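Cytochrome C' (Rubrivivax gelatinosus, PDB 2J8W) binds a covalently attached, high-spin heme c without a sixth iron ligand and probably takes part in electron transfer, its exact role being unknown. Local coordinates at residues A[57-62]-A[73-78]; A[87-92]-A[116-121]; A[24-29]-A[110-115]; A[46-51]-A[94-99]. All coordinates share one frame; numbering follows the deposited sequence. Where two conformers were deposited one is given.

Contact 1: residues A[57-62]-A[73-78]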
loop_
_atom_site.group_PDB
_atom_site.type_symbol
_atom_site.label_atom_id
_atom_site.label_comp_id
_atom_site.label_asym_id
_atom_site.label_seq_id
_atom_site.Cartn_x
_atom_site.Cartn_y
_atom_site.Cartn_z
ATOM N N THR A 57 8.856 -8.991 0.200
ATOM C CA THR A 57 8.525 -10.070 -0.711
ATOM C C THR A 57 8.901 -9.777 -2.150
ATOM O O THR A 57 8.759 -10.620 -3.022
ATOM C CB THR A 57 7.000 -10.414 -0.694
ATOM O OG1 THR A 57 6.235 -9.380 -1.330
ATOM C CG2 THR A 57 6.451 -10.695 0.730
ATOM N N ALA A 58 9.407 -8.581 -2.401
ATOM C CA ALA A 58 9.603 -8.033 -3.774
ATOM C C ALA A 58 11.091 -7.707 -4.058
ATOM O O ALA A 58 11.406 -6.832 -4.847
ATOM C CB ALA A 58 8.702 -6.837 -3.988
ATOM N N PHE A 59 11.988 -8.443 -3.404
ATOM C CA PHE A 59 13.441 -8.355 -3.628
ATOM C C PHE A 59 13.973 -9.712 -4.135
ATOM O O PHE A 59 15.053 -10.156 -3.743
ATOM C CB PHE A 59 14.214 -7.924 -2.376
ATOM C CG PHE A 59 13.997 -6.501 -1.948
ATOM C CD1 PHE A 59 14.859 -5.500 -2.361
ATOM C CD2 PHE A 59 12.962 -6.171 -1.083
ATOM C CE1 PHE A 59 14.684 -4.200 -1.925
ATOM C CE2 PHE A 59 12.791 -4.889 -0.642
ATOM C CZ PHE A 59 13.615 -3.894 -1.067
ATOM N N GLY A 60 13.211 -10.344 -5.009
ATOM C CA GLY A 60 13.602 -11.603 -5.590
ATOM C C GLY A 60 14.776 -11.499 -6.528
ATOM O O GLY A 60 15.304 -10.417 -6.815
ATOM N N PRO A 61 15.217 -12.664 -7.045
ATOM C CA PRO A 61 16.322 -12.694 -7.996
ATOM C C PRO A 61 16.059 -11.763 -9.193
ATOM O O PRO A 61 14.948 -11.753 -9.709
ATOM C CB PRO A 61 16.369 -14.168 -8.418
ATOM C CG PRO A 61 15.569 -14.887 -7.485
ATOM C CD PRO A 61 14.685 -14.010 -6.749
ATOM N N GLY A 62 17.071 -11.002 -9.593
ATOM C CA GLY A 62 17.021 -10.201 -10.804
ATOM C C GLY A 62 16.247 -8.909 -10.679
ATOM O O GLY A 62 15.975 -8.232 -11.660
ATOM N N PRO A 73 23.587 -3.277 -3.842
ATOM C CA PRO A 73 23.912 -4.658 -4.223
ATOM C C PRO A 73 23.937 -5.614 -3.041
ATOM O O PRO A 73 23.648 -6.790 -3.213
ATOM C CB PRO A 73 25.302 -4.521 -4.859
ATOM C CG PRO A 73 25.361 -3.153 -5.338
ATOM C CD PRO A 73 24.519 -2.305 -4.448
ATOM N N ALA A 74 24.312 -5.117 -1.865
ATOM C CA ALA A 74 24.382 -5.936 -0.657
ATOM C C ALA A 74 23.068 -6.627 -0.318
ATOM O O ALA A 74 23.076 -7.646 0.385
ATOM C CB ALA A 74 24.808 -5.083 0.529
ATOM N N VAL A 75 21.941 -6.084 -0.788
ATOM C CA VAL A 75 20.673 -6.793 -0.596
ATOM C C VAL A 75 20.742 -8.238 -1.078
ATOM O O VAL A 75 20.232 -9.143 -0.413
ATOM C CB VAL A 75 19.527 -6.053 -1.313
ATOM C CG1 VAL A 75 18.251 -6.909 -1.315
ATOM C CG2 VAL A 75 19.220 -4.707 -0.630
ATOM N N TRP A 76 21.383 -8.435 -2.239
ATOM C CA TRP A 76 21.565 -9.764 -2.862
ATOM C C TRP A 76 22.875 -10.455 -2.492
ATOM O O TRP A 76 22.867 -11.640 -2.292
ATOM C CB TRP A 76 21.406 -9.671 -4.389
ATOM C CG TRP A 76 20.002 -9.267 -4.737
ATOM C CD1 TRP A 76 18.924 -10.093 -4.925
ATOM C CD2 TRP A 76 19.529 -7.931 -4.887
ATOM N NE1 TRP A 76 17.780 -9.316 -5.148
ATOM C CE2 TRP A 76 18.148 -7.999 -5.159
ATOM C CE3 TRP A 76 20.140 -6.687 -4.815
ATOM C CZ2 TRP A 76 17.369 -6.849 -5.353
ATOM C CZ3 TRP A 76 19.370 -5.559 -4.985
ATOM C CH2 TRP A 76 18.008 -5.653 -5.281
ATOM N N SER A 77 23.907 -9.670 -2.287
ATOM C CA SER A 77 25.223 -10.235 -2.015
ATOM C C SER A 77 25.448 -10.454 -0.504
ATOM O O SER A 77 26.324 -11.226 -0.121
ATOM C CB SER A 77 26.288 -9.370 -2.622
ATOM O OG SER A 77 26.599 -8.341 -1.755
ATOM N N ASP A 78 24.649 -9.814 0.365
ATOM C CA ASP A 78 24.617 -10.150 1.803
ATOM C C ASP A 78 23.184 -10.512 2.192
ATOM O O ASP A 78 22.527 -9.823 3.021
ATOM C CB ASP A 78 25.106 -8.983 2.648
ATOM C CG ASP A 78 25.076 -9.258 4.150
ATOM O OD1 ASP A 78 25.013 -10.432 4.589
ATOM O OD2 ASP A 78 25.113 -8.252 4.884
#
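The indole of Trp-76 has Gly-60 O at its edge, near the ring plane, and Trp-76 CZ2 in turn comes to the edge of the Phe-59 ring, 4.1 Å from Phe-59 CD1 and near that ring's plane. One face of the indole carries Val-75, with CG1 3.8 Å above the plane and over its centre. These residues tie the short helix 74-77 to the loop that follows helix 38-52, within the long connection of the cytochrome c' four-helix bundle. The same methyl, Val-75 CG1, also comes within 3.8 Å of Phe-59 CD1. Trp-76 CG stands anti to the carbonyl carbon (chi1 -64°), which carries the indole toward the 57-62 loop. Phe-59 belongs to the heme pocket, where it packs on Arg-12 and Phe-16 of helix 5-30 and meets Phe-82 edge-to-face. A leucine in place of Trp-76 would probably leave the carbonyls of Phe-59 and Gly-60 without the indole N-H as donor and the Phe-59 edge with less to lean on. That N-H is shared: Trp-76 NE1 gives a weak bond to Phe-59 O and a straighter one to Gly-60 O, 3.2 Å long with an N-H...O angle of 145°, in which NE1 sits above the Gly-60 carbonyl plane, 59° out of it.

Contact 2: residues A[87-92]-A[116-121]. With HEC (heme c), chain C.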
loop_
_atom_site.group_PDB
_atom_site.type_symbol
_atom_site.label_atom_id
_atom_site.label_comp_id
_atom_site.label_asym_id
_atom_site.label_seq_id
_atom_site.Cartn_x
_atom_site.Cartn_y
_atom_site.Cartn_z
ATOM N N ASP A 87 13.928 -9.386 9.582
ATOM C CA ASP A 87 13.358 -10.029 10.751
ATOM C C ASP A 87 13.320 -9.110 11.957
ATOM O O ASP A 87 12.378 -9.183 12.736
ATOM C CB ASP A 87 14.201 -11.259 11.124
ATOM C CG ASP A 87 14.017 -12.437 10.172
ATOM O OD1 ASP A 87 13.050 -12.440 9.380
ATOM O OD2 ASP A 87 14.826 -13.413 10.258
ATOM N N LYS A 88 14.307 -8.244 12.113
ATOM C CA LYS A 88 14.308 -7.264 13.198
ATOM C C LYS A 88 13.127 -6.304 13.022
ATOM O O LYS A 88 12.473 -5.933 13.970
ATOM C CB LYS A 88 15.621 -6.492 13.175
ATOM C CG LYS A 88 15.829 -5.507 14.319
ATOM C CD LYS A 88 17.149 -4.760 14.180
ATOM C CE LYS A 88 17.327 -3.764 15.270
ATOM N NZ LYS A 88 17.852 -4.396 16.483
ATOM N N PHE A 89 12.885 -5.873 11.792
ATOM C CA PHE A 89 11.733 -5.025 11.484
ATOM C C PHE A 89 10.430 -5.764 11.795
ATOM O O PHE A 89 9.528 -5.202 12.439
ATOM C CB PHE A 89 11.826 -4.653 10.012
ATOM C CG PHE A 89 10.652 -3.874 9.479
ATOM C CD1 PHE A 89 10.258 -2.675 10.053
ATOM C CD2 PHE A 89 9.937 -4.359 8.396
ATOM C CE1 PHE A 89 9.196 -1.974 9.543
ATOM C CE2 PHE A 89 8.879 -3.613 7.872
ATOM C CZ PHE A 89 8.530 -2.434 8.450
ATOM N N ALA A 90 10.280 -6.999 11.333
ATOM C CA ALA A 90 9.034 -7.727 11.593
ATOM C C ALA A 90 8.758 -7.870 13.097
ATOM O O ALA A 90 7.605 -7.767 13.570
ATOM C CB ALA A 90 9.057 -9.105 10.936
ATOM N N ALA A 91 9.796 -8.110 13.877
ATOM C CA ALA A 91 9.629 -8.240 15.323
ATOM C C ALA A 91 9.163 -6.932 15.954
ATOM O O ALA A 91 8.302 -6.942 16.837
ATOM C CB ALA A 91 10.966 -8.684 15.955
ATOM N N ALA A 92 9.723 -5.813 15.505
ATOM C CA ALA A 92 9.341 -4.500 16.006
ATOM C C ALA A 92 7.908 -4.194 15.613
ATOM O O ALA A 92 7.154 -3.666 16.418
ATOM C CB ALA A 92 10.303 -3.444 15.471
ATOM N N GLY A 116 11.244 2.310 14.279
ATOM C CA GLY A 116 12.078 3.268 13.599
ATOM C C GLY A 116 13.539 2.867 13.564
ATOM O O GLY A 116 14.213 3.045 12.531
ATOM N N GLY A 117 14.041 2.309 14.663
ATOM C CA GLY A 117 15.415 1.781 14.677
ATOM C C GLY A 117 15.629 0.676 13.652
ATOM O O GLY A 117 16.687 0.578 13.024
ATOM N N ALA A 118 14.602 -0.122 13.424
ATOM C CA ALA A 118 14.710 -1.184 12.423
ATOM C C ALA A 118 14.699 -0.601 11.003
ATOM O O ALA A 118 15.378 -1.125 10.104
ATOM C CB ALA A 118 13.596 -2.185 12.628
ATOM N N CYS A 119 13.911 0.446 10.756
ATOM C CA CYS A 119 13.954 1.097 9.444
ATOM C C CYS A 119 15.379 1.576 9.164
ATOM O O CYS A 119 15.957 1.257 8.125
ATOM C CB CYS A 119 13.038 2.318 9.346
ATOM S SG CYS A 119 11.366 2.211 9.992
ATOM N N LYS A 120 15.933 2.298 10.124
ATOM C CA LYS A 120 17.239 2.940 9.958
ATOM C C LYS A 120 18.328 1.899 9.835
ATOM O O LYS A 120 19.255 2.071 9.011
ATOM C CB LYS A 120 17.518 3.841 11.151
ATOM C CG LYS A 120 18.907 4.394 11.183
ATOM N N GLY A 121 18.243 0.822 10.608
ATOM C CA GLY A 121 19.311 -0.185 10.593
ATOM C C GLY A 121 19.370 -0.860 9.263
ATOM O O GLY A 121 20.462 -1.124 8.767
HETATM FE FE HEC C . 12.837 1.240 3.702
HETATM C CHA HEC C . 13.085 2.317 0.451
HETATM C CHB HEC C . 10.756 3.804 4.396
HETATM C CHC HEC C . 11.951 -0.255 6.673
HETATM C CHD HEC C . 14.826 -1.439 2.971
HETATM N NA HEC C . 12.057 2.740 2.617
HETATM C C1A HEC C . 12.312 3.077 1.299
HETATM C C2A HEC C . 11.647 4.307 0.958
HETATM C C3A HEC C . 10.997 4.725 2.060
HETATM C C4A HEC C . 11.234 3.740 3.100
HETATM C CMA HEC C . 10.101 5.951 2.234
HETATM C CAA HEC C . 11.704 4.997 -0.401
HETATM C CBA HEC C . 10.633 4.487 -1.334
HETATM C CGA HEC C . 10.664 5.357 -2.629
HETATM O O1A HEC C . 11.326 6.440 -2.699
HETATM O O2A HEC C . 10.047 5.027 -3.689
HETATM N NB HEC C . 11.538 1.650 5.246
HETATM C C1B HEC C . 10.909 2.848 5.366
HETATM C C2B HEC C . 10.327 2.923 6.684
HETATM C C3B HEC C . 10.640 1.787 7.320
HETATM C C4B HEC C . 11.406 0.960 6.418
HETATM C CMB HEC C . 9.540 4.108 7.266
HETATM C CAB HEC C . 10.251 1.353 8.724
HETATM C CBB HEC C . 8.917 1.556 9.188
HETATM N NC HEC C . 13.246 -0.480 4.592
HETATM C C1C HEC C . 12.839 -0.913 5.847
HETATM C C2C HEC C . 13.503 -2.135 6.231
HETATM C C3C HEC C . 14.301 -2.482 5.191
HETATM C C4C HEC C . 14.181 -1.443 4.173
HETATM C CMC HEC C . 13.265 -2.877 7.546
HETATM C CAC HEC C . 15.233 -3.728 5.055
HETATM C CBC HEC C . 14.989 -4.867 5.805
HETATM N ND HEC C . 13.776 0.551 2.008
HETATM C C1D HEC C . 14.617 -0.563 1.963
HETATM C C2D HEC C . 15.224 -0.648 0.653
HETATM C C3D HEC C . 14.689 0.468 -0.107
HETATM C C4D HEC C . 13.784 1.188 0.780
HETATM C CMD HEC C . 16.213 -1.693 0.180
HETATM C CAD HEC C . 14.946 0.798 -1.549
HETATM C CBD HEC C . 13.850 0.144 -2.408
HETATM C CGD HEC C . 14.136 0.396 -3.882
HETATM O O1D HEC C . 14.041 -0.578 -4.666
HETATM O O2D HEC C . 14.402 1.584 -4.286
#
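Phe-89 turns the edge of its ring to Ala-118 and one face to the heme. The methyl of Ala-118 points toward helix 79-102 and settles on the backbone of Phe-89, its CB 3.6 Å from Phe-89 CA and 4.0 Å from Phe-89 CB. So small a side chain lets the helices come close, the CA atoms of Phe-89 and Ala-118 lying 4.9 Å apart. Alongside, the side chain of Lys-88, extended as far as CE, passes Ala-118 loosely, with Lys-88 CG 4.3 Å from Ala-118 CB. The Phe-89 ring swings toward the porphyrin because CG is anti to the backbone N (chi1 175°). Heme methyl CMC then lies 3.4 Å from Phe-89 CG, the meso carbon CHC stands over the ring face, offset toward the rim, and Phe-89 CE1 reaches heme CAB at 3.6 Å. Cys-119 comes to that same CAB from helix 105-126, its SG bonded covalently at 1.9 Å. Replacing Phe-89 by an alanine would probably open a gap beside CMC and CHC and leave the thioether carbon CAB without its aromatic neighbour. With Cys-122 as the second covalent anchor and His-123 as the axial ligand of the iron, Cys-119 forms the CXXCH heme-attachment motif of c-type cytochromes, here carried on the last helix of a four-helix bundle.

Contact 3: residues A[24-29]-A[110-115]; sequences GRVAAM and AAVGET
Val-112 meets Val-26 and Ala-27 through methyl groups, one branch for each, and every contact between the two segments is apolar. CG2 of Val-112 approaches CG1 of Val-26 at 3.7 Å, the two side chains crossing obliquely. The other branch, Val-112 CG1, lies 4.1 Å from Ala-27 CB and equally near Ala-27 CA, so that it rests against the helix backbone as well as the methyl. This fork follows from the first torsion of Val-112, which sets CG1 anti to the backbone N (chi1 163°) and CG2 anti to the carbonyl carbon. Val-26 also packs on Asn-44 and Ile-45 of helix 38-52, and Val-112 on Phe-23 and Leu-96, which places the pair among all four long helices of the bundle.

No hydrogen bond joins the two segments. Thr-115 OG1 instead donates within its own helix, to Ala-111 O over 2.8 Å and tilted 34° from the carbonyl plane, while the backbone N of Thr-115 reaches the same oxygen from the opposite face. Two donors thus grip one acceptor and satisfy the hydroxyl of this buried threonine, which touches the heme. Glu-114 turns to another helix, with a salt bridge to Lys-95.

With no polar group bridging helices 5-30 and 105-126 here, the fit of these segments probably depends on the shape of their apolar side chains, and their association on burying the valine and alanine methyls rather than on any directional bond.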
loop_
_atom_site.group_PDB
_atom_site.type_symbol
_atom_site.label_atom_id
_atom_site.label_comp_id
_atom_site.label_asym_id
_atom_site.label_seq_id
_atom_site.Cartn_x
_atom_site.Cartn_y
_atom_site.Cartn_z
ATOM N N GLY A 24 4.562 7.499 9.980
ATOM C CA GLY A 24 4.821 8.865 10.367
ATOM C C GLY A 24 3.689 9.506 11.143
ATOM O O GLY A 24 3.918 10.329 12.026
ATOM N N ARG A 25 2.448 9.123 10.836
ATOM C CA ARG A 25 1.306 9.631 11.587
ATOM C C ARG A 25 1.352 9.164 13.031
ATOM O O ARG A 25 1.078 9.926 13.969
ATOM C CB ARG A 25 -0.004 9.180 10.931
ATOM C CG ARG A 25 -0.185 9.711 9.537
ATOM C CD ARG A 25 -1.505 9.266 8.943
ATOM N NE ARG A 25 -1.489 9.293 7.477
ATOM C CZ ARG A 25 -2.575 9.313 6.715
ATOM N NH1 ARG A 25 -3.758 9.217 7.273
ATOM N NH2 ARG A 25 -2.465 9.348 5.399
ATOM N N VAL A 26 1.722 7.901 13.218
ATOM C CA VAL A 26 1.848 7.359 14.571
ATOM C C VAL A 26 2.988 8.048 15.301
ATOM O O VAL A 26 2.865 8.415 16.476
ATOM C CB VAL A 26 2.023 5.821 14.554
ATOM C CG1 VAL A 26 2.023 5.255 15.973
ATOM C CG2 VAL A 26 0.908 5.150 13.713
ATOM N N ALA A 27 4.118 8.197 14.628
ATOM C CA ALA A 27 5.286 8.838 15.214
ATOM C C ALA A 27 4.956 10.256 15.640
ATOM O O ALA A 27 5.444 10.706 16.659
ATOM C CB ALA A 27 6.471 8.784 14.245
ATOM N N ALA A 28 4.167 10.971 14.844
ATOM C CA ALA A 28 3.794 12.346 15.209
ATOM C C ALA A 28 3.067 12.395 16.537
ATOM O O ALA A 28 3.274 13.300 17.349
ATOM C CB ALA A 28 3.014 13.002 14.110
ATOM N N MET A 29 2.193 11.422 16.776
ATOM C CA MET A 29 1.526 11.340 18.075
ATOM C C MET A 29 2.534 10.954 19.192
ATOM O O MET A 29 2.545 11.544 20.263
ATOM C CB MET A 29 0.383 10.343 18.056
ATOM C CG MET A 29 -0.790 10.832 17.272
ATOM S SD MET A 29 -2.124 9.598 17.277
ATOM C CE MET A 29 -3.441 10.525 16.378
ATOM N N ALA A 110 7.199 3.277 22.787
ATOM C CA ALA A 110 8.356 2.397 22.851
ATOM C C ALA A 110 8.475 1.632 21.517
ATOM O O ALA A 110 9.545 1.458 20.957
ATOM C CB ALA A 110 8.265 1.426 24.015
ATOM N N ALA A 111 7.345 1.158 21.012
ATOM C CA ALA A 111 7.326 0.363 19.777
ATOM C C ALA A 111 7.622 1.232 18.557
ATOM O O ALA A 111 8.241 0.773 17.600
ATOM C CB ALA A 111 6.025 -0.357 19.628
ATOM N N VAL A 112 7.213 2.502 18.576
ATOM C CA VAL A 112 7.606 3.432 17.508
ATOM C C VAL A 112 9.126 3.566 17.477
ATOM O O VAL A 112 9.755 3.539 16.411
ATOM C CB VAL A 112 6.929 4.792 17.675
ATOM C CG1 VAL A 112 7.625 5.891 16.853
ATOM C CG2 VAL A 112 5.464 4.700 17.324
ATOM N N GLY A 113 9.745 3.656 18.651
ATOM C CA GLY A 113 11.200 3.760 18.668
ATOM C C GLY A 113 11.892 2.529 18.136
ATOM O O GLY A 113 12.840 2.595 17.339
ATOM N N GLU A 114 11.406 1.385 18.571
ATOM C CA GLU A 114 12.004 0.112 18.109
ATOM C C GLU A 114 11.809 -0.041 16.600
ATOM O O GLU A 114 12.707 -0.471 15.850
ATOM C CB GLU A 114 11.363 -1.046 18.882
ATOM C CG GLU A 114 12.044 -2.383 18.737
ATOM C CD GLU A 114 11.652 -3.404 19.818
ATOM O OE1 GLU A 114 10.652 -3.201 20.535
ATOM O OE2 GLU A 114 12.343 -4.445 19.933
ATOM N N THR A 115 10.609 0.266 16.124
ATOM C CA THR A 115 10.313 0.117 14.702
ATOM C C THR A 115 11.180 1.056 13.872
ATOM O O THR A 115 11.810 0.658 12.897
ATOM C CB THR A 115 8.815 0.333 14.427
ATOM O OG1 THR A 115 8.062 -0.638 15.136
ATOM C CG2 THR A 115 8.498 0.173 12.956
#

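Contact 4: residues A[46-51]-A[94-99]; sequences ALVSTL and DKLDAA
Ser-49 of helix 38-52 meets Asp-97 of helix 79-102, and its short side chain can be followed outward. Its CB, directed at the other helix, already lies 3.4 Å from Asp-97 OD2. One bond further, OG stands anti to the backbone N (chi1 -177°), which carries it to the carboxylate: Ser-49 OG donates to Asp-97 OD2 over 2.9 Å, and the oxygen receives it on its anti lone pair, the one directed away from OD1. That leaves OG able to accept, and a water does donate to it at 2.8 Å. The same water gives its other hydrogen to Asp-94 OD1, 3.0 Å away, so the serine hydroxyl is linked to two carboxylates about one helical turn apart, directly to one and through water to the other.

Both helices belong to the four-helix bundle of cytochrome c', and the polar link lies beside an apolar one. Val-48 CG1 and Leu-96 CD2 approach to 4.1 Å, their side chains crossing at about a right angle. Leu-96 also packs on Ala-111 and Val-112 of helix 105-126, and Val-48 on His-22 of helix 5-30. On the same helix as Val-48, Leu-47, Thr-50 and Leu-51 pack against the second subunit, Leu-51 on Leu-51 of that subunit.

The remaining oxygen of Asp-97, OD1, is held by a salt bridge to Lys-101 NZ. This nearby positive charge would be expected to stabilise the ionised carboxylate, and hence its OD2 as acceptor for Ser-49 OG.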
loop_
_atom_site.group_PDB
_atom_site.type_symbol
_atom_site.label_atom_id
_atom_site.label_comp_id
_atom_site.label_asym_id
_atom_site.label_seq_id
_atom_site.Cartn_x
_atom_site.Cartn_y
_atom_site.Cartn_z
ATOM N N ALA A 46 -2.483 -0.517 12.384
ATOM C CA ALA A 46 -3.003 -1.687 11.687
ATOM C C ALA A 46 -2.595 -1.653 10.217
ATOM O O ALA A 46 -2.239 -2.685 9.633
ATOM C CB ALA A 46 -4.508 -1.795 11.838
ATOM N N LEU A 47 -2.641 -0.475 9.605
ATOM C CA LEU A 47 -2.212 -0.328 8.223
ATOM C C LEU A 47 -0.708 -0.576 8.080
ATOM O O LEU A 47 -0.294 -1.274 7.171
ATOM C CB LEU A 47 -2.531 1.084 7.660
ATOM C CG LEU A 47 -3.949 1.404 7.194
ATOM C CD1 LEU A 47 -4.227 2.873 6.925
ATOM C CD2 LEU A 47 -4.220 0.616 5.913
ATOM N N VAL A 48 0.091 -0.014 8.981
ATOM C CA VAL A 48 1.532 -0.295 8.960
ATOM C C VAL A 48 1.773 -1.785 9.038
ATOM O O VAL A 48 2.568 -2.335 8.307
ATOM C CB VAL A 48 2.264 0.479 10.079
ATOM C CG1 VAL A 48 3.689 -0.012 10.212
ATOM C CG2 VAL A 48 2.218 1.985 9.813
ATOM N N SER A 49 1.090 -2.449 9.950
ATOM C CA SER A 49 1.283 -3.880 10.110
ATOM C C SER A 49 0.953 -4.651 8.839
ATOM O O SER A 49 1.733 -5.484 8.377
ATOM C CB SER A 49 0.450 -4.381 11.285
ATOM O OG SER A 49 0.708 -5.764 11.483
ATOM N N THR A 50 -0.197 -4.380 8.263
ATOM C CA THR A 50 -0.575 -5.010 6.993
ATOM C C THR A 50 0.464 -4.734 5.899
ATOM O O THR A 50 0.931 -5.638 5.194
ATOM C CB THR A 50 -1.957 -4.530 6.596
ATOM O OG1 THR A 50 -2.880 -4.984 7.595
ATOM C CG2 THR A 50 -2.397 -5.003 5.196
ATOM N N LEU A 51 0.798 -3.469 5.733
ATOM C CA LEU A 51 1.734 -3.092 4.674
ATOM C C LEU A 51 3.130 -3.639 4.878
ATOM O O LEU A 51 3.846 -3.904 3.904
ATOM C CB LEU A 51 1.786 -1.565 4.556
ATOM C CG LEU A 51 0.532 -0.824 4.088
ATOM C CD1 LEU A 51 0.607 0.645 4.474
ATOM C CD2 LEU A 51 0.327 -1.000 2.599
ATOM N N ASP A 94 5.548 -6.316 15.091
ATOM C CA ASP A 94 4.678 -7.118 15.924
ATOM C C ASP A 94 4.402 -6.396 17.241
ATOM O O ASP A 94 3.273 -6.393 17.744
ATOM C CB ASP A 94 5.328 -8.474 16.243
ATOM C CG ASP A 94 5.271 -9.458 15.112
ATOM O OD1 ASP A 94 4.503 -9.243 14.162
ATOM O OD2 ASP A 94 5.997 -10.496 15.222
ATOM N N LYS A 95 5.434 -5.857 17.848
ATOM C CA LYS A 95 5.255 -5.085 19.073
ATOM C C LYS A 95 4.417 -3.839 18.858
ATOM O O LYS A 95 3.616 -3.477 19.715
ATOM C CB LYS A 95 6.598 -4.695 19.655
ATOM C CG LYS A 95 7.401 -5.845 20.138
ATOM C CD LYS A 95 8.668 -5.307 20.781
ATOM C CE LYS A 95 9.240 -6.179 21.857
ATOM N NZ LYS A 95 10.158 -5.360 22.693
ATOM N N LEU A 96 4.598 -3.175 17.727
ATOM C CA LEU A 96 3.795 -2.018 17.405
ATOM C C LEU A 96 2.346 -2.386 17.286
ATOM O O LEU A 96 1.459 -1.710 17.812
ATOM C CB LEU A 96 4.280 -1.352 16.115
ATOM C CG LEU A 96 3.633 -0.019 15.719
ATOM C CD1 LEU A 96 3.980 1.106 16.711
ATOM C CD2 LEU A 96 4.045 0.346 14.278
ATOM N N ASP A 97 2.069 -3.481 16.591
ATOM C CA ASP A 97 0.690 -3.982 16.402
ATOM C C ASP A 97 0.057 -4.235 17.793
ATOM O O ASP A 97 -1.053 -3.809 18.076
ATOM C CB ASP A 97 0.772 -5.263 15.500
ATOM C CG ASP A 97 -0.568 -5.885 15.105
ATOM O OD1 ASP A 97 -1.332 -6.198 15.989
ATOM O OD2 ASP A 97 -0.764 -6.192 13.909
ATOM N N ALA A 98 0.781 -4.924 18.670
ATOM C CA ALA A 98 0.275 -5.233 19.992
ATOM C C ALA A 98 -0.016 -3.941 20.765
ATOM O O ALA A 98 -1.031 -3.816 21.466
ATOM C CB ALA A 98 1.262 -6.118 20.740
ATOM N N ALA A 99 0.879 -2.979 20.638
ATOM C CA ALA A 99 0.725 -1.696 21.312
ATOM C C ALA A 99 -0.514 -0.957 20.820
ATOM O O ALA A 99 -1.227 -0.335 21.600
ATOM C CB ALA A 99 1.963 -0.853 21.150
HETATM O O HOH W 1 2.718 -7.376 12.649
#

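How the contacts relate
Contacts 2, 3 and 4 lie close together in the helical bundle, their centres about 11 to 12 Å apart, whereas contact 1 sits toward one end, its centre about 18, 25 and 27 Å from those of contacts 2, 4 and 3. Helix 105-126 runs through contacts 2 and 3, and helix 79-102 through contacts 2 and 4. Contacts 3 and 4 are joined by a salt bridge, Glu-114 OE1 to Lys-95 NZ at 3.1 Å, and by Ala-111 CB packed 3.6 Å from Leu-96 CA. The heme is bonded within contact 2 and touched by Phe-59 of contact 1 and Thr-115 of contact 3, while the side chains of Val-48 in contact 4 and Val-112 in contact 3 stay about 6 and 9 Å from it.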